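Local coordinates for protein putative phosphinothricin acetyltransferase YwnH (PDB 1VHS) that probably inactivates the antibiotic phosphinothricin by transferring an acetyl group to it from acetyl-CoA, at residues I68-F73 with A83-Y88; S117-I122 with L157-R162; A8-L13 with D40-F45; A15-Y20 with E34-E39. All blocks are in the same frame, centred on the assembly; numbering follows the deposited sequence.

Contact 1 of 4, residues I68-F73 with A83-Y88; sequences ISFETF and AEVSIY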
loop_
_atom_site.group_PDB
_atom_site.type_symbol
_atom_site.label_atom_id
_atom_site.label_comp_id
_atom_site.label_asym_id
_atom_site.label_seq_id
_atom_site.Cartn_x
_atom_site.Cartn_y
_atom_site.Cartn_z
ATOM N N ILE A 68 0.105 -2.659 -5.613
ATOM C CA ILE A 68 -1.033 -2.213 -4.810
ATOM C C ILE A 68 -1.600 -3.446 -4.123
ATOM O O ILE A 68 -1.943 -4.431 -4.777
ATOM C CB ILE A 68 -2.152 -1.615 -5.680
ATOM C CG1 ILE A 68 -1.609 -0.498 -6.568
ATOM C CG2 ILE A 68 -3.261 -1.063 -4.789
ATOM C CD1 ILE A 68 -2.648 0.023 -7.553
ATOM N N SER A 69 -1.702 -3.387 -2.804
ATOM C CA SER A 69 -2.210 -4.511 -2.037
ATOM C C SER A 69 -3.474 -4.136 -1.284
ATOM O O SER A 69 -3.522 -3.085 -0.646
ATOM C CB SER A 69 -1.142 -4.969 -1.030
ATOM O OG SER A 69 -1.673 -5.873 -0.074
ATOM N N PHE A 70 -4.504 -4.976 -1.385
ATOM C CA PHE A 70 -5.735 -4.754 -0.635
ATOM C C PHE A 70 -5.677 -5.804 0.469
ATOM O O PHE A 70 -5.421 -6.978 0.204
ATOM C CB PHE A 70 -6.981 -4.971 -1.491
ATOM C CG PHE A 70 -7.222 -3.880 -2.492
ATOM C CD1 PHE A 70 -6.711 -3.974 -3.782
ATOM C CD2 PHE A 70 -7.929 -2.740 -2.130
ATOM C CE1 PHE A 70 -6.900 -2.940 -4.702
ATOM C CE2 PHE A 70 -8.126 -1.696 -3.041
ATOM C CZ PHE A 70 -7.609 -1.798 -4.329
ATOM N N GLU A 71 -5.888 -5.384 1.707
ATOM C CA GLU A 71 -5.825 -6.320 2.821
ATOM C C GLU A 71 -7.014 -6.168 3.741
ATOM O O GLU A 71 -7.619 -5.099 3.816
ATOM C CB GLU A 71 -4.520 -6.108 3.587
ATOM C CG GLU A 71 -3.289 -6.493 2.772
ATOM C CD GLU A 71 -1.998 -5.987 3.374
ATOM O OE1 GLU A 71 -1.793 -6.174 4.592
ATOM O OE2 GLU A 71 -1.181 -5.409 2.623
ATOM N N THR A 72 -7.361 -7.252 4.428
ATOM C CA THR A 72 -8.486 -7.234 5.354
ATOM C C THR A 72 -8.136 -6.362 6.546
ATOM O O THR A 72 -6.962 -6.228 6.903
ATOM C CB THR A 72 -8.804 -8.645 5.878
ATOM O OG1 THR A 72 -7.671 -9.153 6.593
ATOM C CG2 THR A 72 -9.128 -9.575 4.733
ATOM N N PHE A 73 -9.149 -5.760 7.157
ATOM C CA PHE A 73 -8.918 -4.925 8.328
ATOM C C PHE A 73 -8.898 -5.843 9.542
ATOM O O PHE A 73 -7.963 -5.819 10.341
ATOM C CB PHE A 73 -10.033 -3.890 8.487
ATOM C CG PHE A 73 -9.961 -3.125 9.777
ATOM C CD1 PHE A 73 -8.900 -2.265 10.034
ATOM C CD2 PHE A 73 -10.942 -3.291 10.751
ATOM C CE1 PHE A 73 -8.815 -1.579 11.248
ATOM C CE2 PHE A 73 -10.869 -2.612 11.965
ATOM C CZ PHE A 73 -9.802 -1.754 12.214
ATOM N N ALA A 83 -11.495 -2.452 4.109
ATOM C CA ALA A 83 -10.179 -2.943 3.743
ATOM C C ALA A 83 -9.112 -1.876 3.799
ATOM O O ALA A 83 -9.397 -0.683 3.857
ATOM C CB ALA A 83 -10.222 -3.551 2.332
ATOM N N GLU A 84 -7.866 -2.324 3.776
ATOM C CA GLU A 84 -6.736 -1.424 3.784
ATOM C C GLU A 84 -6.112 -1.467 2.401
ATOM O O GLU A 84 -6.131 -2.505 1.740
ATOM C CB GLU A 84 -5.703 -1.878 4.818
ATOM C CG GLU A 84 -6.182 -1.768 6.257
ATOM C CD GLU A 84 -5.512 -2.769 7.178
ATOM O OE1 GLU A 84 -4.277 -2.940 7.085
ATOM O OE2 GLU A 84 -6.224 -3.379 8.003
ATOM N N VAL A 85 -5.601 -0.333 1.944
ATOM C CA VAL A 85 -4.917 -0.297 0.662
ATOM C C VAL A 85 -3.486 0.151 0.939
ATOM O O VAL A 85 -3.258 1.129 1.659
ATOM C CB VAL A 85 -5.586 0.666 -0.353
ATOM C CG1 VAL A 85 -5.606 2.098 0.184
ATOM C CG2 VAL A 85 -4.825 0.606 -1.682
ATOM N N SER A 86 -2.526 -0.596 0.398
ATOM C CA SER A 86 -1.111 -0.293 0.566
ATOM C C SER A 86 -0.488 -0.150 -0.819
ATOM O O SER A 86 -0.707 -0.986 -1.692
ATOM C CB SER A 86 -0.413 -1.419 1.342
ATOM O OG SER A 86 -0.482 -2.642 0.637
ATOM N N ILE A 87 0.275 0.919 -1.021
ATOM C CA ILE A 87 0.914 1.162 -2.300
ATOM C C ILE A 87 2.408 1.410 -2.136
ATOM O O ILE A 87 2.819 2.303 -1.394
ATOM C CB ILE A 87 0.275 2.383 -2.998
ATOM C CG1 ILE A 87 -1.222 2.132 -3.194
ATOM C CG2 ILE A 87 0.969 2.653 -4.334
ATOM C CD1 ILE A 87 -1.988 3.311 -3.774
ATOM N N TYR A 88 3.218 0.608 -2.822
ATOM C CA TYR A 88 4.667 0.760 -2.772
ATOM C C TYR A 88 5.200 0.968 -4.179
ATOM O O TYR A 88 4.781 0.293 -5.123
ATOM C CB TYR A 88 5.334 -0.467 -2.145
ATOM C CG TYR A 88 5.147 -0.541 -0.646
ATOM C CD1 TYR A 88 3.953 -1.000 -0.095
ATOM C CD2 TYR A 88 6.157 -0.120 0.223
ATOM C CE1 TYR A 88 3.766 -1.041 1.289
ATOM C CE2 TYR A 88 5.979 -0.154 1.611
ATOM C CZ TYR A 88 4.782 -0.615 2.133
ATOM O OH TYR A 88 4.592 -0.645 3.496
HETATM O O HOH W 1 1.293 -4.167 2.672
#
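The two arms of an antiparallel beta hairpin meet in the central sheet of the GNAT fold, with Ile-87 and Tyr-88 on the second arm predicted to bind acetyl-CoA. Ser-69 with Ser-86 and Glu-71 with Glu-84 are the hydrogen-bonded pairs; Ser-69 N reaches Ser-86 O at 2.8 Å and nearly straight (170°). Of the non-hydrogen-bonded pairs, Phe-70 with Val-85 lies between these two and Ile-68 with Ile-87 beyond the serines; both turn their side chains to the face covered by helix 98-109, where Ile-68 CG2 touches Val-85 CG2 at 3.9 Å. Glu-84 leaves the other face. Its CB stands 3.9 Å from Glu-71 O, CG turns anti to the carbonyl carbon (chi1 -67°), and the extended chain carries CD to 3.8 Å from Thr-72 O. At the tip OE2 lies 3.1 Å from Phe-73 CA, with the carboxylate turned 78° from the Phe-73 ring. Glu-71, also extended, heads for the serines. Its OE2 is gripped by several donors, among them Trp-44 NE1, which probably stabilises the charge. A water O donates to Glu-71 OE2 at 2.8 Å and also bonds to Ser-86 OG; Ser-69 OG donates to the anti lone pair of Glu-71 OE2, also at 2.8 Å.

Contact 2 of 4, residues S117-I122 with L157-R162; sequences SLMAFI and LKILGR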
loop_
_atom_site.group_PDB
_atom_site.type_symbol
_atom_site.label_atom_id
_atom_site.label_comp_id
_atom_site.label_asym_id
_atom_site.label_seq_id
_atom_site.Cartn_x
_atom_site.Cartn_y
_atom_site.Cartn_z
ATOM N N SER A 117 -15.454 0.789 2.809
ATOM C CA SER A 117 -14.562 1.706 3.524
ATOM C C SER A 117 -13.128 1.284 3.265
ATOM O O SER A 117 -12.749 0.145 3.527
ATOM C CB SER A 117 -14.846 1.672 5.035
ATOM O OG SER A 117 -16.204 1.998 5.301
ATOM N N LEU A 118 -12.331 2.207 2.745
ATOM C CA LEU A 118 -10.942 1.915 2.437
ATOM C C LEU A 118 -10.044 2.781 3.313
ATOM O O LEU A 118 -10.234 3.982 3.392
ATOM C CB LEU A 118 -10.686 2.195 0.953
ATOM C CG LEU A 118 -9.380 1.709 0.332
ATOM C CD1 LEU A 118 -9.267 0.200 0.496
ATOM C CD2 LEU A 118 -9.342 2.100 -1.149
HETATM N N MSE A 119 -9.079 2.161 3.983
HETATM C CA MSE A 119 -8.160 2.888 4.850
HETATM C C MSE A 119 -6.707 2.746 4.400
HETATM O O MSE A 119 -6.325 1.748 3.784
HETATM C CB MSE A 119 -8.282 2.381 6.295
HETATM C CG MSE A 119 -9.555 2.809 7.000
HETATM SE SE MSE A 119 -9.618 2.129 8.825
HETATM C CE MSE A 119 -10.102 0.373 8.394
ATOM N N ALA A 120 -5.904 3.756 4.723
ATOM C CA ALA A 120 -4.490 3.769 4.384
ATOM C C ALA A 120 -3.696 4.149 5.627
ATOM O O ALA A 120 -4.064 5.080 6.340
ATOM C CB ALA A 120 -4.222 4.787 3.263
ATOM N N PHE A 121 -2.615 3.419 5.885
ATOM C CA PHE A 121 -1.759 3.674 7.044
ATOM C C PHE A 121 -0.509 4.382 6.551
ATOM O O PHE A 121 0.323 3.790 5.858
ATOM C CB PHE A 121 -1.391 2.350 7.726
ATOM C CG PHE A 121 -2.554 1.672 8.399
ATOM C CD1 PHE A 121 -3.709 1.366 7.688
ATOM C CD2 PHE A 121 -2.498 1.350 9.753
ATOM C CE1 PHE A 121 -4.794 0.749 8.311
ATOM C CE2 PHE A 121 -3.579 0.732 10.389
ATOM C CZ PHE A 121 -4.729 0.431 9.663
ATOM N N ILE A 122 -0.386 5.656 6.916
ATOM C CA ILE A 122 0.716 6.491 6.474
ATOM C C ILE A 122 1.408 7.189 7.632
ATOM O O ILE A 122 0.756 7.751 8.513
ATOM C CB ILE A 122 0.190 7.570 5.478
ATOM C CG1 ILE A 122 -0.571 6.888 4.333
ATOM C CG2 ILE A 122 1.344 8.409 4.950
ATOM C CD1 ILE A 122 -1.369 7.846 3.446
ATOM N N LEU A 157 1.761 7.305 13.425
ATOM C CA LEU A 157 1.095 6.616 12.329
ATOM C C LEU A 157 -0.269 7.270 12.152
ATOM O O LEU A 157 -1.061 7.337 13.093
ATOM C CB LEU A 157 0.896 5.131 12.642
ATOM C CG LEU A 157 0.227 4.356 11.497
ATOM C CD1 LEU A 157 1.182 4.295 10.294
ATOM C CD2 LEU A 157 -0.135 2.950 11.967
ATOM N N LYS A 158 -0.531 7.791 10.958
ATOM C CA LYS A 158 -1.824 8.386 10.688
ATOM C C LYS A 158 -2.662 7.392 9.905
ATOM O O LYS A 158 -2.144 6.641 9.071
ATOM C CB LYS A 158 -1.687 9.677 9.873
ATOM C CG LYS A 158 -1.376 10.898 10.713
ATOM C CD LYS A 158 -1.514 12.181 9.902
ATOM C CE LYS A 158 -1.340 13.396 10.799
ATOM N NZ LYS A 158 -1.744 14.648 10.101
ATOM N N ILE A 159 -3.955 7.367 10.193
ATOM C CA ILE A 159 -4.862 6.482 9.481
ATOM C C ILE A 159 -5.804 7.379 8.693
ATOM O O ILE A 159 -6.473 8.239 9.270
ATOM C CB ILE A 159 -5.720 5.618 10.434
ATOM C CG1 ILE A 159 -4.818 4.832 11.387
ATOM C CG2 ILE A 159 -6.584 4.647 9.619
ATOM C CD1 ILE A 159 -3.674 4.134 10.713
ATOM N N LEU A 160 -5.827 7.201 7.376
ATOM C CA LEU A 160 -6.709 7.986 6.524
ATOM C C LEU A 160 -7.771 7.046 5.998
ATOM O O LEU A 160 -7.494 5.879 5.697
ATOM C CB LEU A 160 -5.931 8.603 5.358
ATOM C CG LEU A 160 -5.241 9.947 5.614
ATOM C CD1 LEU A 160 -4.313 9.867 6.801
ATOM C CD2 LEU A 160 -4.478 10.347 4.356
ATOM N N GLY A 161 -8.995 7.537 5.897
ATOM C CA GLY A 161 -10.043 6.675 5.411
ATOM C C GLY A 161 -10.981 7.351 4.446
ATOM O O GLY A 161 -11.069 8.573 4.390
ATOM N N ARG A 162 -11.674 6.534 3.669
ATOM C CA ARG A 162 -12.641 7.049 2.722
ATOM C C ARG A 162 -13.747 6.044 2.518
ATOM O O ARG A 162 -13.483 4.857 2.319
ATOM C CB ARG A 162 -12.001 7.343 1.369
ATOM C CG ARG A 162 -13.083 7.659 0.338
ATOM C CD ARG A 162 -12.550 8.085 -0.986
ATOM N NE ARG A 162 -13.630 8.090 -1.970
ATOM C CZ ARG A 162 -13.432 8.151 -3.279
ATOM N NH1 ARG A 162 -14.466 8.136 -4.111
ATOM N NH2 ARG A 162 -12.196 8.232 -3.748
#
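Beside the predicted acetyl-CoA site, where the side chain of Ile-122 comes within about 4 Å of that of Asn-126, strands 117-122 and 157-162 run antiparallel and exchange six backbone hydrogen bonds. The straightest joins Leu-118 N to Arg-162 O at 2.9 Å (176°). At the far end Lys-158 N reaches Ile-122 O at 2.8 Å, from 28° above the carbonyl plane. In the non-hydrogen-bonded pair Met-119 with Gly-161 the CA atoms draw to 4.3 Å, and selenomethionine CG of Met-119 passes 4.2 Å from Gly-161 CA. This is the C-terminal side of the GNAT sheet, in which strand 153-163 is inserted between 117-123 and 139-150. On the face of Met-119 and Phe-121, Ile-159 runs alongside Phe-121 and lays CD1 over its ring in a CH-pi contact, offset toward the rim. Leu-157, its CG anti to the backbone N (chi1 -179°), brings CD2 to the edge of the same ring, 3.6 Å from Phe-121 CD2. Ile-159 CG2 meets Met-119 SE at 4.0 Å. The other face is packed by helix 127-135: Ile-122 and Leu-160 cross at about a right angle, Ile-122 CD1 4.1 Å from Leu-160 CD2, and Phe-133 touches both.

Contact 3 of 4, residues A8-L13 with D40-F45; sequences AEHRDL and DRMEWF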
loop_
_atom_site.group_PDB
_atom_site.type_symbol
_atom_site.label_atom_id
_atom_site.label_comp_id
_atom_site.label_asym_id
_atom_site.label_seq_id
_atom_site.Cartn_x
_atom_site.Cartn_y
_atom_site.Cartn_z
ATOM N N ALA A 8 -0.981 -9.919 -9.377
ATOM C CA ALA A 8 0.341 -10.449 -9.065
ATOM C C ALA A 8 0.365 -11.965 -9.214
ATOM O O ALA A 8 -0.664 -12.635 -9.084
ATOM C CB ALA A 8 0.743 -10.064 -7.632
ATOM N N GLU A 9 1.554 -12.495 -9.478
ATOM C CA GLU A 9 1.759 -13.926 -9.643
ATOM C C GLU A 9 2.932 -14.322 -8.758
ATOM O O GLU A 9 3.715 -13.467 -8.335
ATOM C CB GLU A 9 2.067 -14.234 -11.110
ATOM C CG GLU A 9 1.180 -13.451 -12.056
ATOM C CD GLU A 9 1.471 -13.719 -13.517
ATOM O OE1 GLU A 9 2.654 -13.675 -13.921
ATOM O OE2 GLU A 9 0.502 -13.957 -14.262
ATOM N N HIS A 10 3.068 -15.613 -8.489
ATOM C CA HIS A 10 4.148 -16.088 -7.634
ATOM C C HIS A 10 5.536 -15.606 -8.056
ATOM O O HIS A 10 6.333 -15.203 -7.208
ATOM C CB HIS A 10 4.132 -17.616 -7.559
ATOM C CG HIS A 10 5.080 -18.175 -6.544
ATOM N ND1 HIS A 10 6.444 -17.988 -6.617
ATOM C CD2 HIS A 10 4.860 -18.899 -5.421
ATOM C CE1 HIS A 10 7.023 -18.572 -5.583
ATOM N NE2 HIS A 10 6.084 -19.132 -4.842
ATOM N N ARG A 11 5.831 -15.633 -9.355
ATOM C CA ARG A 11 7.144 -15.201 -9.821
ATOM C C ARG A 11 7.391 -13.715 -9.582
ATOM O O ARG A 11 8.501 -13.229 -9.790
ATOM C CB ARG A 11 7.338 -15.537 -11.311
ATOM C CG ARG A 11 6.479 -14.737 -12.268
ATOM C CD ARG A 11 6.406 -15.417 -13.634
ATOM N NE ARG A 11 7.630 -15.299 -14.423
ATOM C CZ ARG A 11 7.923 -14.256 -15.196
ATOM N NH1 ARG A 11 7.084 -13.234 -15.280
ATOM N NH2 ARG A 11 9.042 -14.245 -15.913
ATOM N N ASP A 12 6.362 -12.998 -9.132
ATOM C CA ASP A 12 6.478 -11.566 -8.849
ATOM C C ASP A 12 6.926 -11.288 -7.412
ATOM O O ASP A 12 7.353 -10.176 -7.101
ATOM C CB ASP A 12 5.133 -10.868 -9.069
ATOM C CG ASP A 12 4.678 -10.907 -10.513
ATOM O OD1 ASP A 12 3.452 -10.909 -10.740
ATOM O OD2 ASP A 12 5.542 -10.917 -11.410
ATOM N N LEU A 13 6.820 -12.284 -6.538
ATOM C CA LEU A 13 7.202 -12.093 -5.134
ATOM C C LEU A 13 8.574 -11.446 -4.983
ATOM O O LEU A 13 8.747 -10.522 -4.192
ATOM C CB LEU A 13 7.171 -13.425 -4.379
ATOM C CG LEU A 13 7.533 -13.338 -2.890
ATOM C CD1 LEU A 13 6.569 -12.390 -2.180
ATOM C CD2 LEU A 13 7.485 -14.722 -2.265
ATOM N N ASP A 40 10.214 -14.481 4.191
ATOM C CA ASP A 40 9.572 -13.815 5.321
ATOM C C ASP A 40 8.225 -13.213 4.933
ATOM O O ASP A 40 7.444 -12.826 5.801
ATOM C CB ASP A 40 10.457 -12.692 5.875
ATOM C CG ASP A 40 11.831 -13.171 6.296
ATOM O OD1 ASP A 40 11.925 -14.219 6.971
ATOM O OD2 ASP A 40 12.820 -12.484 5.961
ATOM N N ARG A 41 7.954 -13.134 3.633
ATOM C CA ARG A 41 6.707 -12.545 3.155
ATOM C C ARG A 41 5.834 -13.498 2.342
ATOM O O ARG A 41 4.801 -13.095 1.808
ATOM C CB ARG A 41 7.020 -11.299 2.321
ATOM C CG ARG A 41 7.786 -10.227 3.078
ATOM C CD ARG A 41 6.896 -9.470 4.058
ATOM N NE ARG A 41 6.029 -8.513 3.373
ATOM C CZ ARG A 41 5.207 -7.669 3.988
ATOM N NH1 ARG A 41 5.128 -7.657 5.312
ATOM N NH2 ARG A 41 4.470 -6.823 3.278
HETATM N N MSE A 42 6.243 -14.760 2.253
HETATM C CA MSE A 42 5.479 -15.744 1.493
HETATM C C MSE A 42 4.053 -15.884 2.014
HETATM O O MSE A 42 3.115 -16.043 1.233
HETATM C CB MSE A 42 6.179 -17.105 1.534
HETATM C CG MSE A 42 5.461 -18.192 0.746
HETATM SE SE MSE A 42 5.172 -17.714 -1.107
HETATM C CE MSE A 42 3.858 -19.055 -1.566
ATOM N N GLU A 43 3.892 -15.830 3.333
ATOM C CA GLU A 43 2.569 -15.947 3.943
ATOM C C GLU A 43 1.680 -14.782 3.523
ATOM O O GLU A 43 0.574 -14.977 3.026
ATOM C CB GLU A 43 2.685 -15.975 5.471
ATOM C CG GLU A 43 3.307 -17.246 6.020
ATOM C CD GLU A 43 2.466 -18.478 5.741
ATOM O OE1 GLU A 43 2.891 -19.589 6.129
ATOM O OE2 GLU A 43 1.381 -18.341 5.135
ATOM N N TRP A 44 2.180 -13.572 3.734
ATOM C CA TRP A 44 1.459 -12.359 3.377
ATOM C C TRP A 44 1.064 -12.400 1.906
ATOM O O TRP A 44 -0.075 -12.098 1.542
ATOM C CB TRP A 44 2.352 -11.146 3.639
ATOM C CG TRP A 44 1.857 -9.878 3.029
ATOM C CD1 TRP A 44 0.863 -9.067 3.498
ATOM C CD2 TRP A 44 2.330 -9.278 1.819
ATOM N NE1 TRP A 44 0.689 -7.996 2.654
ATOM C CE2 TRP A 44 1.577 -8.101 1.613
ATOM C CE3 TRP A 44 3.319 -9.621 0.886
ATOM C CZ2 TRP A 44 1.780 -7.264 0.513
ATOM C CZ3 TRP A 44 3.522 -8.787 -0.212
ATOM C CH2 TRP A 44 2.753 -7.622 -0.388
ATOM N N PHE A 45 2.018 -12.782 1.065
ATOM C CA PHE A 45 1.798 -12.859 -0.370
ATOM C C PHE A 45 0.643 -13.789 -0.722
ATOM O O PHE A 45 -0.311 -13.381 -1.382
ATOM C CB PHE A 45 3.073 -13.339 -1.065
ATOM C CG PHE A 45 3.044 -13.181 -2.557
ATOM C CD1 PHE A 45 3.116 -11.919 -3.135
ATOM C CD2 PHE A 45 2.938 -14.293 -3.383
ATOM C CE1 PHE A 45 3.085 -11.765 -4.522
ATOM C CE2 PHE A 45 2.905 -14.150 -4.772
ATOM C CZ PHE A 45 2.980 -12.882 -5.340
#
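Phe-45 is the tight part of this contact, in which the turn between strand 4-7 and helix 13-24 receives a side chain from the short helix 42-46. With CG anti to the backbone N (chi1 -168°), Phe-45 reaches across to the turn while Leu-13 slides past it in the opposite direction. Leu-13 CB stands over the middle of the ring in a CH-pi contact, 4.2 Å from the Phe-45 centroid and almost on the normal, and Leu-13 CD1 closes on Phe-45 CD1 at 3.6 Å. The ring tip drives into the turn's backbone: Glu-9 O lies at the edge, 3.1 Å from Phe-45 CZ, and His-10 CA comes to 3.7 Å from Phe-45 CE2. Leu-54 also packs on Phe-45.

The exposed flank is looser. The side chain of Met-42, a selenomethionine bent at chi2, crosses His-10 at about a right angle; its CE is 4.0 Å from His-10 NE2, and SE sits obliquely to the imidazole. Met-42 SE also touches Leu-13 CD2 at 4.0 Å.

The polar groups of the turn are engaged within it or with strand 4-7: Glu-9 N donates to Asp-12 OD1 at 2.8 Å, Arg-6 NH1 forms a salt bridge with that oxygen, and Glu-9 O accepts from Asp-12 N. Made of apolar and CH-pi packing, the grip on Phe-45 is thus mainly dispersive, probably with a mild attraction between Glu-9 O and the electropositive ring edge.

Contact 4 of 4, residues A15-Y20 with E34-E39; sequences AVVAIY and EPVTPE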
loop_
_atom_site.group_PDB
_atom_site.type_symbol
_atom_site.label_atom_id
_atom_site.label_comp_id
_atom_site.label_asym_id
_atom_site.label_seq_id
_atom_site.Cartn_x
_atom_site.Cartn_y
_atom_site.Cartn_z
ATOM N N ALA A 15 10.274 -9.436 -7.014
ATOM C CA ALA A 15 10.235 -8.020 -7.366
ATOM C C ALA A 15 9.429 -7.207 -6.348
ATOM O O ALA A 15 9.765 -6.062 -6.057
ATOM C CB ALA A 15 9.636 -7.850 -8.752
ATOM N N VAL A 16 8.362 -7.804 -5.824
ATOM C CA VAL A 16 7.504 -7.137 -4.846
ATOM C C VAL A 16 8.298 -6.853 -3.574
ATOM O O VAL A 16 8.226 -5.754 -3.023
ATOM C CB VAL A 16 6.259 -8.008 -4.515
ATOM C CG1 VAL A 16 5.504 -7.437 -3.322
ATOM C CG2 VAL A 16 5.332 -8.065 -5.726
ATOM N N VAL A 17 9.064 -7.841 -3.117
ATOM C CA VAL A 17 9.879 -7.672 -1.919
ATOM C C VAL A 17 11.011 -6.685 -2.180
ATOM O O VAL A 17 11.353 -5.873 -1.319
ATOM C CB VAL A 17 10.475 -9.020 -1.457
ATOM C CG1 VAL A 17 11.482 -8.793 -0.333
ATOM C CG2 VAL A 17 9.361 -9.930 -0.986
ATOM N N ALA A 18 11.595 -6.756 -3.371
ATOM C CA ALA A 18 12.678 -5.854 -3.733
ATOM C C ALA A 18 12.196 -4.404 -3.673
ATOM O O ALA A 18 12.893 -3.533 -3.148
ATOM C CB ALA A 18 13.187 -6.183 -5.132
ATOM N N ILE A 19 11.006 -4.148 -4.213
ATOM C CA ILE A 19 10.440 -2.802 -4.202
ATOM C C ILE A 19 10.217 -2.381 -2.751
ATOM O O ILE A 19 10.522 -1.253 -2.362
ATOM C CB ILE A 19 9.101 -2.751 -4.972
ATOM C CG1 ILE A 19 9.377 -2.885 -6.474
ATOM C CG2 ILE A 19 8.342 -1.451 -4.650
ATOM C CD1 ILE A 19 8.136 -2.954 -7.332
ATOM N N TYR A 20 9.687 -3.303 -1.960
ATOM C CA TYR A 20 9.439 -3.054 -0.547
ATOM C C TYR A 20 10.748 -2.637 0.129
ATOM O O TYR A 20 10.803 -1.629 0.832
ATOM C CB TYR A 20 8.897 -4.324 0.100
ATOM C CG TYR A 20 8.584 -4.187 1.569
ATOM C CD1 TYR A 20 7.410 -3.567 1.997
ATOM C CD2 TYR A 20 9.455 -4.690 2.533
ATOM C CE1 TYR A 20 7.108 -3.456 3.349
ATOM C CE2 TYR A 20 9.168 -4.584 3.890
ATOM C CZ TYR A 20 7.992 -3.965 4.289
ATOM O OH TYR A 20 7.705 -3.855 5.625
ATOM N N GLU A 34 15.260 -2.974 8.562
ATOM C CA GLU A 34 16.169 -3.897 7.892
ATOM C C GLU A 34 15.436 -4.605 6.755
ATOM O O GLU A 34 14.253 -4.924 6.871
ATOM C CB GLU A 34 16.692 -4.934 8.891
ATOM C CG GLU A 34 17.512 -4.345 10.032
ATOM C CD GLU A 34 18.823 -3.737 9.562
ATOM O OE1 GLU A 34 19.549 -3.168 10.403
ATOM O OE2 GLU A 34 19.131 -3.832 8.353
ATOM N N PRO A 35 16.133 -4.863 5.637
ATOM C CA PRO A 35 15.486 -5.540 4.508
ATOM C C PRO A 35 14.970 -6.932 4.868
ATOM O O PRO A 35 15.571 -7.642 5.680
ATOM C CB PRO A 35 16.588 -5.573 3.448
ATOM C CG PRO A 35 17.850 -5.614 4.269
ATOM C CD PRO A 35 17.555 -4.604 5.353
ATOM N N VAL A 36 13.849 -7.314 4.265
ATOM C CA VAL A 36 13.249 -8.617 4.519
ATOM C C VAL A 36 13.511 -9.560 3.347
ATOM O O VAL A 36 13.939 -9.125 2.280
ATOM C CB VAL A 36 11.724 -8.492 4.725
ATOM C CG1 VAL A 36 11.432 -7.547 5.889
ATOM C CG2 VAL A 36 11.065 -7.985 3.444
ATOM N N THR A 37 13.254 -10.850 3.548
ATOM C CA THR A 37 13.459 -11.833 2.489
ATOM C C THR A 37 12.119 -12.353 1.968
ATOM O O THR A 37 11.116 -12.343 2.682
ATOM C CB THR A 37 14.283 -13.041 2.982
ATOM O OG1 THR A 37 13.502 -13.811 3.903
ATOM C CG2 THR A 37 15.559 -12.575 3.669
ATOM N N PRO A 38 12.088 -12.817 0.708
ATOM C CA PRO A 38 10.872 -13.347 0.081
ATOM C C PRO A 38 10.191 -14.392 0.958
ATOM O O PRO A 38 8.962 -14.473 1.015
ATOM C CB PRO A 38 11.395 -13.938 -1.223
ATOM C CG PRO A 38 12.505 -12.997 -1.572
ATOM C CD PRO A 38 13.211 -12.824 -0.246
ATOM N N GLU A 39 11.002 -15.191 1.645
ATOM C CA GLU A 39 10.483 -16.230 2.521
ATOM C C GLU A 39 9.732 -15.621 3.703
ATOM O O GLU A 39 8.731 -16.171 4.161
ATOM C CB GLU A 39 11.628 -17.111 3.019
#
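Val-17 and Tyr-20, three residues apart on helix 13-24, both place a carbon anti to the backbone N: CG1 of Val-17 (chi1 172°) and CG of Tyr-20 (chi1 -179°). Val-36, on the irregular segment opposite, has CG1 anti to its carbonyl carbon (chi1 -58°), which leaves CG2 in the crowded position between the backbone N and the carbonyl carbon. That methyl settles between the two helix side chains, 3.9 Å from Val-17 CG1 and 3.8 Å from Tyr-20 CD2. Val-36 and the tyrosine cross at about a right angle, the methyl lying obliquely to the ring. Val-17 uses both branches: CG1 also rests 3.6 Å from Val-36 O, and CG2 lies 3.9 Å from Pro-38 CA.

The arrangement packs the connection between helices 13-24 and 42-46 against the first helix of the GNAT fold. Polar bonds to residues beside the two segments add to the packing. Val-36 N is hydrogen-bonded to Asn-21 OD1, and Tyr-20 OH is hydrogen-bonded to Asp-32 OD2 and Thr-30 OG1.

Arg-41 makes a cation-pi contact with the Tyr-20 ring, which also meets Tyr-88, a predicted acetyl-CoA residue. The chemistry thus divides the work: the apolar contacts of Val-17 and Val-36 are not directional, whereas the hydroxyl bonds fix the far end of Tyr-20, and the nearby Asp-32 and Arg-41 would be expected to polarise this buried phenol.

Along the chain, contact 4 is nested inside the loop closed by contact 3; contact 1 follows, then contact 2. Contacts 3 and 4 have centres about 10 Å apart and share the region of helices 13-24 and 42-46, on one side of the chain's centre. Contacts 1 and 2, also about 10 Å apart, belong to the same seven-stranded sheet and join through its neighbouring strands 82-89 and 117-123. Contact 1 is the bridge, touching the other three, whereas contact 2 has its centre about 24 Å from that of contact 3 and does not touch it. The predicted acetyl-CoA residues of strand 82-89 thus lie between the helical region and the C-terminal strands.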